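Local structure of CCMAN5 (2XSG) at residues R333-A338 with F397-P402; F345-S350 with V375-Y380; L381-E386 with L427-P432; A433-V438 with Y466-I471. The protein is an alpha-mannosidase of glycoside hydrolase family 92 that probably removes capping mannose from mannose-6-phosphate groups on yeast-made glycans. All coordinates share one frame; numbering follows the deposited sequence.

Contact 1 (R333-A338 with F397-P402); sequences RGVDGA and FVHSVP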
loop_
_atom_site.group_PDB
_atom_site.type_symbol
_atom_site.label_atom_id
_atom_site.label_comp_id
_atom_site.label_asym_id
_atom_site.label_seq_id
_atom_site.Cartn_x
_atom_site.Cartn_y
_atom_site.Cartn_z
ATOM N N ARG A 333 -7.243 3.992 -19.920
ATOM C CA ARG A 333 -7.045 2.894 -20.852
ATOM C C ARG A 333 -7.435 1.583 -20.208
ATOM O O ARG A 333 -7.029 1.284 -19.089
ATOM C CB ARG A 333 -5.612 2.812 -21.392
ATOM C CG ARG A 333 -5.427 1.570 -22.301
ATOM C CD ARG A 333 -4.155 1.589 -23.101
ATOM N NE ARG A 333 -3.064 2.041 -22.269
ATOM C CZ ARG A 333 -2.280 1.263 -21.530
ATOM N NH1 ARG A 333 -2.422 -0.059 -21.526
ATOM N NH2 ARG A 333 -1.345 1.842 -20.801
ATOM N N GLY A 334 -8.228 0.808 -20.927
ATOM C CA GLY A 334 -8.748 -0.444 -20.420
ATOM C C GLY A 334 -7.823 -1.586 -20.763
ATOM O O GLY A 334 -6.977 -1.457 -21.652
ATOM N N VAL A 335 -7.976 -2.705 -20.064
ATOM C CA VAL A 335 -7.217 -3.925 -20.370
ATOM C C VAL A 335 -7.463 -4.441 -21.789
ATOM O O VAL A 335 -6.707 -5.277 -22.272
ATOM C CB VAL A 335 -7.465 -5.054 -19.319
ATOM C CG1 VAL A 335 -6.804 -4.717 -18.001
ATOM C CG2 VAL A 335 -8.956 -5.300 -19.118
ATOM N N ASP A 336 -8.509 -3.946 -22.461
ATOM C CA ASP A 336 -8.710 -4.256 -23.887
ATOM C C ASP A 336 -7.750 -3.465 -24.791
ATOM O O ASP A 336 -7.620 -3.744 -25.986
ATOM C CB ASP A 336 -10.174 -4.062 -24.315
ATOM C CG ASP A 336 -10.684 -2.640 -24.085
ATOM O OD1 ASP A 336 -9.945 -1.786 -23.533
ATOM O OD2 ASP A 336 -11.848 -2.386 -24.460
ATOM N N GLY A 337 -7.070 -2.475 -24.224
ATOM C CA GLY A 337 -6.061 -1.734 -24.973
ATOM C C GLY A 337 -6.656 -0.488 -25.597
ATOM O O GLY A 337 -5.978 0.228 -26.343
ATOM N N ALA A 338 -7.920 -0.226 -25.278
ATOM C CA ALA A 338 -8.631 0.905 -25.850
ATOM C C ALA A 338 -8.931 1.991 -24.818
ATOM O O ALA A 338 -8.871 1.762 -23.606
ATOM C CB ALA A 338 -9.910 0.434 -26.529
ATOM N N PHE A 397 -3.340 -9.464 -19.648
ATOM C CA PHE A 397 -3.462 -8.196 -20.346
ATOM C C PHE A 397 -2.311 -7.269 -19.988
ATOM O O PHE A 397 -1.657 -7.429 -18.955
ATOM C CB PHE A 397 -4.775 -7.486 -19.979
ATOM C CG PHE A 397 -6.003 -8.328 -20.167
ATOM C CD1 PHE A 397 -6.450 -8.653 -21.446
ATOM C CD2 PHE A 397 -6.712 -8.797 -19.059
ATOM C CE1 PHE A 397 -7.589 -9.448 -21.631
ATOM C CE2 PHE A 397 -7.855 -9.593 -19.226
ATOM C CZ PHE A 397 -8.299 -9.913 -20.518
ATOM N N VAL A 398 -2.090 -6.281 -20.846
ATOM C CA VAL A 398 -1.178 -5.184 -20.548
ATOM C C VAL A 398 -1.953 -4.138 -19.734
ATOM O O VAL A 398 -2.995 -3.660 -20.171
ATOM C CB VAL A 398 -0.602 -4.563 -21.842
ATOM C CG1 VAL A 398 0.240 -3.339 -21.507
ATOM C CG2 VAL A 398 0.247 -5.604 -22.600
ATOM N N HIS A 399 -1.463 -3.806 -18.541
ATOM C CA HIS A 399 -2.175 -2.861 -17.668
ATOM C C HIS A 399 -1.838 -1.356 -17.861
ATOM O O HIS A 399 -0.843 -1.018 -18.500
ATOM C CB HIS A 399 -2.050 -3.317 -16.222
ATOM C CG HIS A 399 -2.967 -4.451 -15.901
ATOM N ND1 HIS A 399 -2.771 -5.729 -16.388
ATOM C CD2 HIS A 399 -4.123 -4.487 -15.203
ATOM C CE1 HIS A 399 -3.759 -6.504 -15.978
ATOM N NE2 HIS A 399 -4.596 -5.773 -15.269
ATOM N N SER A 400 -2.699 -0.467 -17.351
ATOM C CA SER A 400 -2.593 0.977 -17.644
ATOM C C SER A 400 -1.552 1.697 -16.792
ATOM O O SER A 400 -1.133 2.805 -17.131
ATOM C CB SER A 400 -3.971 1.676 -17.540
ATOM O OG SER A 400 -4.391 1.852 -16.197
ATOM N N VAL A 401 -1.152 1.053 -15.691
ATOM C CA VAL A 401 -0.161 1.567 -14.725
ATOM C C VAL A 401 0.549 0.339 -14.136
ATOM O O VAL A 401 0.005 -0.769 -14.228
ATOM C CB VAL A 401 -0.828 2.338 -13.565
ATOM C CG1 VAL A 401 -1.549 3.599 -14.059
ATOM C CG2 VAL A 401 -1.791 1.432 -12.786
ATOM N N PRO A 402 1.753 0.514 -13.533
ATOM C CA PRO A 402 2.352 -0.622 -12.856
ATOM C C PRO A 402 1.371 -1.158 -11.834
ATOM O O PRO A 402 0.656 -0.382 -11.185
ATOM C CB PRO A 402 3.591 -0.035 -12.158
ATOM C CG PRO A 402 3.550 1.407 -12.358
ATOM C CD PRO A 402 2.619 1.706 -13.482
HETATM O O HOH W 1 -3.885 -2.298 -22.355
HETATM O O HOH W 2 -3.960 -5.698 -22.798
#

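Contact 2 (F345-S350 with V375-Y380); sequences FTYYDS and VQSLVY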
loop_
_atom_site.group_PDB
_atom_site.type_symbol
_atom_site.label_atom_id
_atom_site.label_comp_id
_atom_site.label_asym_id
_atom_site.label_seq_id
_atom_site.Cartn_x
_atom_site.Cartn_y
_atom_site.Cartn_z
ATOM N N PHE A 345 -16.647 10.042 -12.498
ATOM C CA PHE A 345 -15.821 9.489 -11.420
ATOM C C PHE A 345 -14.383 9.408 -11.901
ATOM O O PHE A 345 -14.113 9.445 -13.112
ATOM C CB PHE A 345 -16.342 8.113 -10.958
ATOM C CG PHE A 345 -15.876 6.952 -11.790
ATOM C CD1 PHE A 345 -16.458 6.682 -13.027
ATOM C CD2 PHE A 345 -14.886 6.093 -11.308
ATOM C CE1 PHE A 345 -16.037 5.589 -13.793
ATOM C CE2 PHE A 345 -14.447 4.995 -12.066
ATOM C CZ PHE A 345 -15.022 4.744 -13.319
ATOM N N THR A 346 -13.462 9.307 -10.956
ATOM C CA THR A 346 -12.046 9.166 -11.285
ATOM C C THR A 346 -11.686 7.689 -11.281
ATOM O O THR A 346 -11.998 6.956 -10.321
ATOM C CB THR A 346 -11.173 9.963 -10.296
ATOM O OG1 THR A 346 -11.455 11.349 -10.476
ATOM C CG2 THR A 346 -9.653 9.748 -10.527
ATOM N N TYR A 347 -11.040 7.250 -12.360
ATOM C CA TYR A 347 -10.608 5.862 -12.465
ATOM C C TYR A 347 -9.234 5.706 -11.805
ATOM O O TYR A 347 -8.266 6.372 -12.185
ATOM C CB TYR A 347 -10.583 5.405 -13.929
ATOM C CG TYR A 347 -10.125 3.985 -14.135
ATOM C CD1 TYR A 347 -10.968 2.911 -13.853
ATOM C CD2 TYR A 347 -8.846 3.709 -14.611
ATOM C CE1 TYR A 347 -10.542 1.592 -14.034
ATOM C CE2 TYR A 347 -8.424 2.393 -14.811
ATOM C CZ TYR A 347 -9.283 1.341 -14.526
ATOM O OH TYR A 347 -8.869 0.037 -14.715
ATOM N N TYR A 348 -9.175 4.828 -10.814
ATOM C CA TYR A 348 -7.930 4.436 -10.177
ATOM C C TYR A 348 -7.514 3.029 -10.627
ATOM O O TYR A 348 -8.358 2.200 -11.002
ATOM C CB TYR A 348 -8.075 4.501 -8.644
ATOM C CG TYR A 348 -8.354 5.911 -8.167
ATOM C CD1 TYR A 348 -9.666 6.403 -8.067
ATOM C CD2 TYR A 348 -7.303 6.768 -7.864
ATOM C CE1 TYR A 348 -9.902 7.718 -7.652
ATOM C CE2 TYR A 348 -7.527 8.061 -7.469
ATOM C CZ TYR A 348 -8.820 8.531 -7.362
ATOM O OH TYR A 348 -8.983 9.831 -6.965
ATOM N N ASP A 349 -6.203 2.792 -10.593
ATOM C CA ASP A 349 -5.607 1.528 -10.999
ATOM C C ASP A 349 -4.300 1.331 -10.236
ATOM O O ASP A 349 -3.719 2.310 -9.729
ATOM C CB ASP A 349 -5.362 1.531 -12.508
ATOM C CG ASP A 349 -5.099 0.139 -13.079
ATOM O OD1 ASP A 349 -5.185 -0.877 -12.344
ATOM O OD2 ASP A 349 -4.767 0.069 -14.283
ATOM N N SER A 350 -3.867 0.075 -10.171
ATOM C CA SER A 350 -2.650 -0.409 -9.475
ATOM C C SER A 350 -3.039 -1.119 -8.199
ATOM O O SER A 350 -3.276 -0.490 -7.181
ATOM C CB SER A 350 -1.635 0.682 -9.157
ATOM O OG SER A 350 -0.435 0.086 -8.696
ATOM N N VAL A 375 -13.609 1.715 -5.661
ATOM C CA VAL A 375 -14.426 0.525 -5.825
ATOM C C VAL A 375 -15.061 0.515 -7.212
ATOM O O VAL A 375 -15.079 -0.521 -7.877
ATOM C CB VAL A 375 -15.503 0.387 -4.719
ATOM C CG1 VAL A 375 -16.367 -0.856 -4.978
ATOM C CG2 VAL A 375 -14.818 0.304 -3.311
ATOM N N GLN A 376 -15.565 1.670 -7.642
ATOM C CA GLN A 376 -16.120 1.809 -8.982
ATOM C C GLN A 376 -15.068 1.448 -10.024
ATOM O O GLN A 376 -15.374 0.798 -11.031
ATOM C CB GLN A 376 -16.650 3.226 -9.237
ATOM C CG GLN A 376 -17.282 3.435 -10.660
ATOM C CD GLN A 376 -18.532 2.596 -10.928
ATOM O OE1 GLN A 376 -19.658 3.087 -10.806
ATOM N NE2 GLN A 376 -18.340 1.333 -11.333
ATOM N N SER A 377 -13.830 1.867 -9.767
ATOM C CA SER A 377 -12.721 1.595 -10.687
ATOM C C SER A 377 -12.441 0.104 -10.745
ATOM O O SER A 377 -12.209 -0.460 -11.830
ATOM C CB SER A 377 -11.474 2.361 -10.251
ATOM O OG SER A 377 -11.737 3.758 -10.232
ATOM N N LEU A 378 -12.468 -0.531 -9.572
ATOM C CA LEU A 378 -12.230 -1.972 -9.469
ATOM C C LEU A 378 -13.300 -2.737 -10.256
ATOM O O LEU A 378 -12.993 -3.712 -10.952
ATOM C CB LEU A 378 -12.225 -2.413 -7.997
ATOM C CG LEU A 378 -11.924 -3.872 -7.634
ATOM C CD1 LEU A 378 -10.646 -4.372 -8.306
ATOM C CD2 LEU A 378 -11.832 -3.971 -6.094
ATOM N N VAL A 379 -14.542 -2.256 -10.151
ATOM C CA VAL A 379 -15.666 -2.782 -10.945
ATOM C C VAL A 379 -15.431 -2.644 -12.460
ATOM O O VAL A 379 -15.621 -3.611 -13.190
ATOM C CB VAL A 379 -17.022 -2.179 -10.503
ATOM C CG1 VAL A 379 -18.122 -2.545 -11.476
ATOM C CG2 VAL A 379 -17.386 -2.675 -9.095
ATOM N N TYR A 380 -14.986 -1.473 -12.914
ATOM C CA TYR A 380 -14.693 -1.256 -14.339
ATOM C C TYR A 380 -13.583 -2.148 -14.852
ATOM O O TYR A 380 -13.633 -2.606 -16.000
ATOM C CB TYR A 380 -14.291 0.189 -14.614
ATOM C CG TYR A 380 -15.408 1.084 -15.025
ATOM C CD1 TYR A 380 -16.632 1.037 -14.368
ATOM C CD2 TYR A 380 -15.248 1.996 -16.074
ATOM C CE1 TYR A 380 -17.675 1.864 -14.740
ATOM C CE2 TYR A 380 -16.297 2.841 -16.456
ATOM C CZ TYR A 380 -17.502 2.756 -15.777
ATOM O OH TYR A 380 -18.544 3.568 -16.096
#

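Contact 3 (L381-E386 with L427-P432); sequences LFADAE and LDEAYP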
loop_
_atom_site.group_PDB
_atom_site.type_symbol
_atom_site.label_atom_id
_atom_site.label_comp_id
_atom_site.label_asym_id
_atom_site.label_seq_id
_atom_site.Cartn_x
_atom_site.Cartn_y
_atom_site.Cartn_z
ATOM N N LEU A 381 -12.589 -2.383 -13.996
ATOM C CA LEU A 381 -11.435 -3.205 -14.348
ATOM C C LEU A 381 -11.840 -4.641 -14.666
ATOM O O LEU A 381 -11.382 -5.210 -15.664
ATOM C CB LEU A 381 -10.361 -3.162 -13.252
ATOM C CG LEU A 381 -9.104 -3.981 -13.570
ATOM C CD1 LEU A 381 -8.373 -3.368 -14.757
ATOM C CD2 LEU A 381 -8.179 -4.098 -12.375
ATOM N N PHE A 382 -12.691 -5.218 -13.819
ATOM C CA PHE A 382 -13.226 -6.571 -14.054
ATOM C C PHE A 382 -14.274 -6.595 -15.173
ATOM O O PHE A 382 -14.359 -7.557 -15.925
ATOM C CB PHE A 382 -13.758 -7.200 -12.753
ATOM C CG PHE A 382 -12.671 -7.857 -11.928
ATOM C CD1 PHE A 382 -12.284 -9.163 -12.183
ATOM C CD2 PHE A 382 -11.984 -7.137 -10.947
ATOM C CE1 PHE A 382 -11.244 -9.771 -11.450
ATOM C CE2 PHE A 382 -10.960 -7.734 -10.216
ATOM C CZ PHE A 382 -10.585 -9.054 -10.479
ATOM N N ALA A 383 -15.050 -5.523 -15.288
ATOM C CA ALA A 383 -16.033 -5.399 -16.350
ATOM C C ALA A 383 -15.327 -5.381 -17.713
ATOM O O ALA A 383 -15.823 -5.983 -18.692
ATOM C CB ALA A 383 -16.862 -4.160 -16.150
ATOM N N ASP A 384 -14.168 -4.720 -17.754
ATOM C CA ASP A 384 -13.316 -4.665 -18.941
ATOM C C ASP A 384 -12.728 -6.027 -19.325
ATOM O O ASP A 384 -12.755 -6.397 -20.512
ATOM C CB ASP A 384 -12.203 -3.618 -18.781
ATOM C CG ASP A 384 -12.722 -2.187 -18.867
ATOM O OD1 ASP A 384 -13.901 -1.992 -19.272
ATOM O OD2 ASP A 384 -11.961 -1.254 -18.511
ATOM N N ALA A 385 -12.213 -6.772 -18.347
ATOM C CA ALA A 385 -11.771 -8.150 -18.600
ATOM C C ALA A 385 -12.895 -8.967 -19.242
ATOM O O ALA A 385 -12.683 -9.655 -20.247
ATOM C CB ALA A 385 -11.279 -8.822 -17.313
ATOM N N GLU A 386 -14.090 -8.873 -18.675
ATOM C CA GLU A 386 -15.246 -9.580 -19.214
ATOM C C GLU A 386 -15.581 -9.151 -20.656
ATOM O O GLU A 386 -15.850 -9.998 -21.518
ATOM C CB GLU A 386 -16.446 -9.412 -18.270
ATOM C CG GLU A 386 -17.768 -9.898 -18.811
ATOM C CD GLU A 386 -17.873 -11.413 -18.878
ATOM O OE1 GLU A 386 -16.934 -12.137 -18.488
ATOM O OE2 GLU A 386 -18.933 -11.877 -19.294
ATOM N N LEU A 427 -21.533 -3.372 -12.643
ATOM C CA LEU A 427 -21.328 -4.461 -11.675
ATOM C C LEU A 427 -21.786 -5.795 -12.265
ATOM O O LEU A 427 -21.121 -6.812 -12.084
ATOM C CB LEU A 427 -22.023 -4.168 -10.346
ATOM C CG LEU A 427 -21.917 -5.183 -9.202
ATOM C CD1 LEU A 427 -20.478 -5.319 -8.709
ATOM C CD2 LEU A 427 -22.868 -4.786 -8.052
ATOM N N ASP A 428 -22.897 -5.790 -13.004
ATOM C CA ASP A 428 -23.365 -7.020 -13.661
ATOM C C ASP A 428 -22.295 -7.629 -14.586
ATOM O O ASP A 428 -22.164 -8.840 -14.645
ATOM C CB ASP A 428 -24.714 -6.822 -14.393
ATOM C CG ASP A 428 -24.667 -5.736 -15.478
ATOM O OD1 ASP A 428 -23.645 -5.029 -15.633
ATOM O OD2 ASP A 428 -25.685 -5.572 -16.179
ATOM N N GLU A 429 -21.532 -6.778 -15.276
ATOM C CA GLU A 429 -20.417 -7.226 -16.133
ATOM C C GLU A 429 -19.200 -7.690 -15.337
ATOM O O GLU A 429 -18.530 -8.654 -15.727
ATOM C CB GLU A 429 -19.931 -6.105 -17.048
ATOM C CG GLU A 429 -20.771 -5.798 -18.235
ATOM C CD GLU A 429 -20.144 -4.701 -19.056
ATOM O OE1 GLU A 429 -19.081 -4.949 -19.687
ATOM O OE2 GLU A 429 -20.709 -3.581 -19.046
ATOM N N ALA A 430 -18.881 -6.973 -14.259
ATOM C CA ALA A 430 -17.769 -7.341 -13.399
ATOM C C ALA A 430 -17.958 -8.742 -12.802
ATOM O O ALA A 430 -17.016 -9.521 -12.720
ATOM C CB ALA A 430 -17.590 -6.289 -12.277
ATOM N N TYR A 431 -19.192 -9.062 -12.411
ATOM C CA TYR A 431 -19.491 -10.310 -11.676
ATOM C C TYR A 431 -18.919 -11.627 -12.263
ATOM O O TYR A 431 -18.227 -12.344 -11.559
ATOM C CB TYR A 431 -20.993 -10.411 -11.361
ATOM C CG TYR A 431 -21.362 -11.596 -10.508
ATOM C CD1 TYR A 431 -21.153 -11.575 -9.139
ATOM C CD2 TYR A 431 -21.928 -12.741 -11.078
ATOM C CE1 TYR A 431 -21.474 -12.659 -8.344
ATOM C CE2 TYR A 431 -22.262 -13.836 -10.294
ATOM C CZ TYR A 431 -22.026 -13.782 -8.922
ATOM O OH TYR A 431 -22.353 -14.847 -8.130
ATOM N N PRO A 432 -19.184 -11.943 -13.545
ATOM C CA PRO A 432 -18.616 -13.200 -14.052
ATOM C C PRO A 432 -17.078 -13.231 -14.046
ATOM O O PRO A 432 -16.490 -14.299 -13.844
ATOM C CB PRO A 432 -19.135 -13.269 -15.492
ATOM C CG PRO A 432 -19.519 -11.859 -15.817
ATOM C CD PRO A 432 -20.047 -11.303 -14.550
#

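Contact 4 (A433-V438 with Y466-I471); sequences ALQRLV and YGLSVI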
loop_
_atom_site.group_PDB
_atom_site.type_symbol
_atom_site.label_atom_id
_atom_site.label_comp_id
_atom_site.label_asym_id
_atom_site.label_seq_id
_atom_site.Cartn_x
_atom_site.Cartn_y
_atom_site.Cartn_z
ATOM N N ALA A 433 -16.441 -12.085 -14.274
ATOM C CA ALA A 433 -14.989 -12.004 -14.180
ATOM C C ALA A 433 -14.508 -12.177 -12.738
ATOM O O ALA A 433 -13.446 -12.750 -12.499
ATOM C CB ALA A 433 -14.469 -10.691 -14.778
ATOM N N LEU A 434 -15.292 -11.685 -11.787
ATOM C CA LEU A 434 -14.998 -11.903 -10.379
ATOM C C LEU A 434 -15.186 -13.384 -10.017
ATOM O O LEU A 434 -14.385 -13.931 -9.253
ATOM C CB LEU A 434 -15.831 -10.984 -9.485
ATOM C CG LEU A 434 -15.488 -9.492 -9.453
ATOM C CD1 LEU A 434 -16.610 -8.711 -8.806
ATOM C CD2 LEU A 434 -14.190 -9.244 -8.732
ATOM N N GLN A 435 -16.205 -14.037 -10.588
ATOM C CA GLN A 435 -16.378 -15.480 -10.412
ATOM C C GLN A 435 -15.162 -16.290 -10.894
ATOM O O GLN A 435 -14.708 -17.193 -10.186
ATOM C CB GLN A 435 -17.670 -15.985 -11.085
ATOM C CG GLN A 435 -18.056 -17.427 -10.716
ATOM C CD GLN A 435 -18.801 -17.543 -9.386
ATOM O OE1 GLN A 435 -18.403 -18.308 -8.493
ATOM N NE2 GLN A 435 -19.893 -16.796 -9.252
ATOM N N ARG A 436 -14.627 -15.964 -12.074
ATOM C CA ARG A 436 -13.457 -16.685 -12.601
ATOM C C ARG A 436 -12.210 -16.435 -11.746
ATOM O O ARG A 436 -11.368 -17.322 -11.594
ATOM C CB ARG A 436 -13.156 -16.310 -14.058
ATOM C CG ARG A 436 -14.251 -16.667 -15.061
ATOM C CD ARG A 436 -13.753 -16.435 -16.504
ATOM N NE ARG A 436 -13.515 -15.015 -16.784
ATOM C CZ ARG A 436 -14.459 -14.170 -17.191
ATOM N NH1 ARG A 436 -15.713 -14.596 -17.378
ATOM N NH2 ARG A 436 -14.155 -12.896 -17.415
ATOM N N LEU A 437 -12.100 -15.220 -11.206
ATOM C CA LEU A 437 -11.018 -14.868 -10.296
ATOM C C LEU A 437 -11.033 -15.783 -9.074
ATOM O O LEU A 437 -10.017 -16.373 -8.714
ATOM C CB LEU A 437 -11.153 -13.410 -9.833
ATOM C CG LEU A 437 -10.113 -12.977 -8.801
ATOM C CD1 LEU A 437 -8.766 -12.706 -9.481
ATOM C CD2 LEU A 437 -10.567 -11.754 -8.029
ATOM N N VAL A 438 -12.205 -15.891 -8.460
ATOM C CA VAL A 438 -12.402 -16.704 -7.273
ATOM C C VAL A 438 -12.198 -18.203 -7.567
ATOM O O VAL A 438 -11.606 -18.927 -6.760
ATOM C CB VAL A 438 -13.775 -16.388 -6.627
ATOM C CG1 VAL A 438 -14.088 -17.343 -5.471
ATOM C CG2 VAL A 438 -13.783 -14.949 -6.157
ATOM N N TYR A 466 -17.644 -15.663 0.363
ATOM C CA TYR A 466 -18.420 -14.728 1.169
ATOM C C TYR A 466 -18.597 -13.389 0.418
ATOM O O TYR A 466 -19.707 -12.876 0.311
ATOM C CB TYR A 466 -17.832 -14.489 2.590
ATOM C CG TYR A 466 -18.460 -13.263 3.230
ATOM C CD1 TYR A 466 -19.775 -13.294 3.708
ATOM C CD2 TYR A 466 -17.766 -12.047 3.277
ATOM C CE1 TYR A 466 -20.376 -12.142 4.247
ATOM C CE2 TYR A 466 -18.348 -10.902 3.809
ATOM C CZ TYR A 466 -19.648 -10.953 4.290
ATOM O OH TYR A 466 -20.212 -9.820 4.814
ATOM N N GLY A 467 -17.502 -12.825 -0.097
ATOM C CA GLY A 467 -17.563 -11.537 -0.806
ATOM C C GLY A 467 -18.424 -11.579 -2.060
ATOM O O GLY A 467 -19.252 -10.703 -2.295
ATOM N N LEU A 468 -18.224 -12.609 -2.868
ATOM C CA LEU A 468 -19.053 -12.828 -4.038
ATOM C C LEU A 468 -20.534 -12.942 -3.658
ATOM O O LEU A 468 -21.418 -12.428 -4.378
ATOM C CB LEU A 468 -18.590 -14.085 -4.739
ATOM C CG LEU A 468 -18.349 -14.168 -6.231
ATOM C CD1 LEU A 468 -17.713 -12.931 -6.837
ATOM C CD2 LEU A 468 -17.467 -15.413 -6.451
ATOM N N SER A 469 -20.805 -13.585 -2.525
ATOM C CA SER A 469 -22.193 -13.759 -2.079
ATOM C C SER A 469 -22.908 -12.414 -1.868
ATOM O O SER A 469 -24.072 -12.260 -2.231
ATOM C CB SER A 469 -22.265 -14.640 -0.823
ATOM O OG SER A 469 -22.092 -13.877 0.347
ATOM N N VAL A 470 -22.202 -11.446 -1.279
ATOM C CA VAL A 470 -22.715 -10.082 -1.090
ATOM C C VAL A 470 -23.014 -9.429 -2.446
ATOM O O VAL A 470 -24.092 -8.856 -2.655
ATOM C CB VAL A 470 -21.722 -9.239 -0.254
ATOM C CG1 VAL A 470 -22.127 -7.767 -0.200
ATOM C CG2 VAL A 470 -21.587 -9.808 1.169
ATOM N N ILE A 471 -22.071 -9.541 -3.384
ATOM C CA ILE A 471 -22.278 -9.036 -4.750
ATOM C C ILE A 471 -23.434 -9.755 -5.464
ATOM O O ILE A 471 -24.217 -9.127 -6.203
ATOM C CB ILE A 471 -20.988 -9.139 -5.605
ATOM C CG1 ILE A 471 -19.798 -8.476 -4.885
ATOM C CG2 ILE A 471 -21.206 -8.531 -6.997
ATOM C CD1 ILE A 471 -18.392 -8.828 -5.480
#

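Contact 1 (R333-A338 with F397-P402)
Two irregular loops run close together here, with CA of R333 5.8 Å from CA of S400. A type I beta turn from G334 to G337 folds the first loop. G337 takes a positive phi of 94°, where a CB would press on the carbonyl of D336. Two waters join the backbones. Water 1 lies in the plane of the R333 guanidinium, takes a hydrogen bond from NH1 and also sits 2.7 Å from O of V398. Water 2 accepts from N of V398 and meets O of V335. V335 is the apolar link. Its CG1 lies over the face of the H399 imidazole, 3.9 Å from the ring centroid, a CH-pi contact. Its CB packs on CG of F397 at 3.7 Å, and CG2 lies over the rim of that ring. The loops belong to the family 92 catalytic domain and lean on strand 198-208 of the large antiparallel beta sheet. H399 stacks on W406, and its ND1 donates to O of F397 from above the carbonyl plane at 3.3 Å. R333 has CG anti to the backbone N and bends at chi3, which brings NH2 to 3.5 Å from CA of S400. CB of S400 lies over one face of the guanidinium. NE of R333 bonds to O of P256, and OG of S400 bonds to D349.

Contact 2 (F345-S350 with V375-Y380)
F345 is held between two side chains of helix 368-387, each using a different part of its ring. Q376 lies over one face. Its CG is 3.6 Å from the F345 centroid and almost on the ring normal, a CH-pi contact. Q376 then bends at chi2, and its amide NE2 donates to O of D425. Y380 is met by the ring edge instead. CE1 and CZ of F345 point at the tyrosine face in a T-shaped stack, with centroids 5.0 Å apart and planes at 71°. CG of F345 sits in the crowded position between N and C (chi1 84°), which turns the ring onto the helix. R426 adds a cation-pi contact to Y380. The Y347 ring packs beside S377 and Y380. Its CD1 is 3.7 Å from CB of S377, and its CE1 is 4.0 Å from CB of Y380. Y332 stacks on Y347. The contact docks the loop leading into the short strand 348-349 on a helix of the catalytic domain. S377 makes the polar link. With OG anti to its carbonyl carbon, it takes a hydrogen bond of 2.8 Å from N of Y348, nearly straight at 168°. OG also bonds to O of D373, one turn back in the helix. The buried hydroxyl thus joins the N-H of strand residue Y348 to the D373 carbonyl, which fixes its rotation, with apolar packing round F345 and Y347 supplying the rest.

Contact 3 (L381-E386 with L427-P432)
Helices 368-387 and 427-438 cross within the catalytic domain, an (alpha/alpha)6 barrel in this family. The axes of the two six-residue segments pass 7.1 Å apart at 68°. The close approach rests on small residues. CA of A383 lies only 3.9 Å from CA of A430, so backbone meets backbone. Apolar contacts fill in round this point. CB of A383 touches CB of E429 at 3.7 Å, and CB of F382 meets CB of A430 at 4.0 Å. The F382 ring leads away towards L434 and L437. The polar groups find their partners elsewhere. OE1 of E386 makes a salt bridge to R436, and D384 pairs with R426. E386 also packs through its carbon chain. CG is anti to the backbone N and the chain bends at chi2, which lays the carboxylate across the P432 ring. An alanine here would remove this layer and the carboxylate, and would probably loosen P432 and leave R436 without its salt bridge. P432 has no N-H to give to the turn before, and the helix is kinked there. CG of P432 sits 3.5 Å from CD of E386, while CB of E386 lies 3.4 Å from the carbonyl O of E429.

Contact 4 (A433-V438 with Y466-I471)
L468 carries the tight part of this contact, set among three residues of helix 427-438. Its CD1 branch rests on CB of L434 at 3.8 Å. Its CD2 branch meets V438 tip to tip, 3.7 Å from CG2, and also touches the amide of Q435. L468 takes an unusual chi1 of -133°, away from the staggered positions, and this spreads the two methyl branches over the neighbouring turns. A second apolar pair adds to it. CD1 of L434 lies 3.8 Å from CD1 of I471, the two side chains crossing at about a right angle. An alanine in place of L468 would lose both methyl branches and would probably weaken the hold on L434 and V438. The two helices are nearly antiparallel, at 167°, as neighbouring helices often are in the (alpha/alpha)6 barrel of this family. The axes of the two six-residue segments stand 10.9 Å apart, so between these segments the side chains make the contact. Further along helix 455-474, R461 bonds to the backbone O of V438. L484 of helix 478-495 also packs on L468. The looser side begins at Q435, which is partly exposed. It bends at chi2 to bring OE1 to 3.7 Å from CD2 of L468. R436 is exposed and points away from the second helix. Its guanidinium lies over CA of A433.

All four contacts lie in the family 92 catalytic domain. Contacts 1, 2 and 4 are buried; contact 3 is only partly so. Contacts 2 and 3 share helix 368-387, and contacts 3 and 4 share helix 427-438. Contact 1 joins this row from the flank, since V335 packs on L381 and D384, and S400 bonds to D349 of contact 2. The chemistry follows the elements. Loop on loop, contact 1 combines bridging waters with the packing of V335. Loop on helix, contact 2 uses aromatic rings and one direct bond. Between helices, contact 3 depends on small residues and contact 4 on branched aliphatic ones. The E386-R436 salt bridge ties contacts 3 and 4 together.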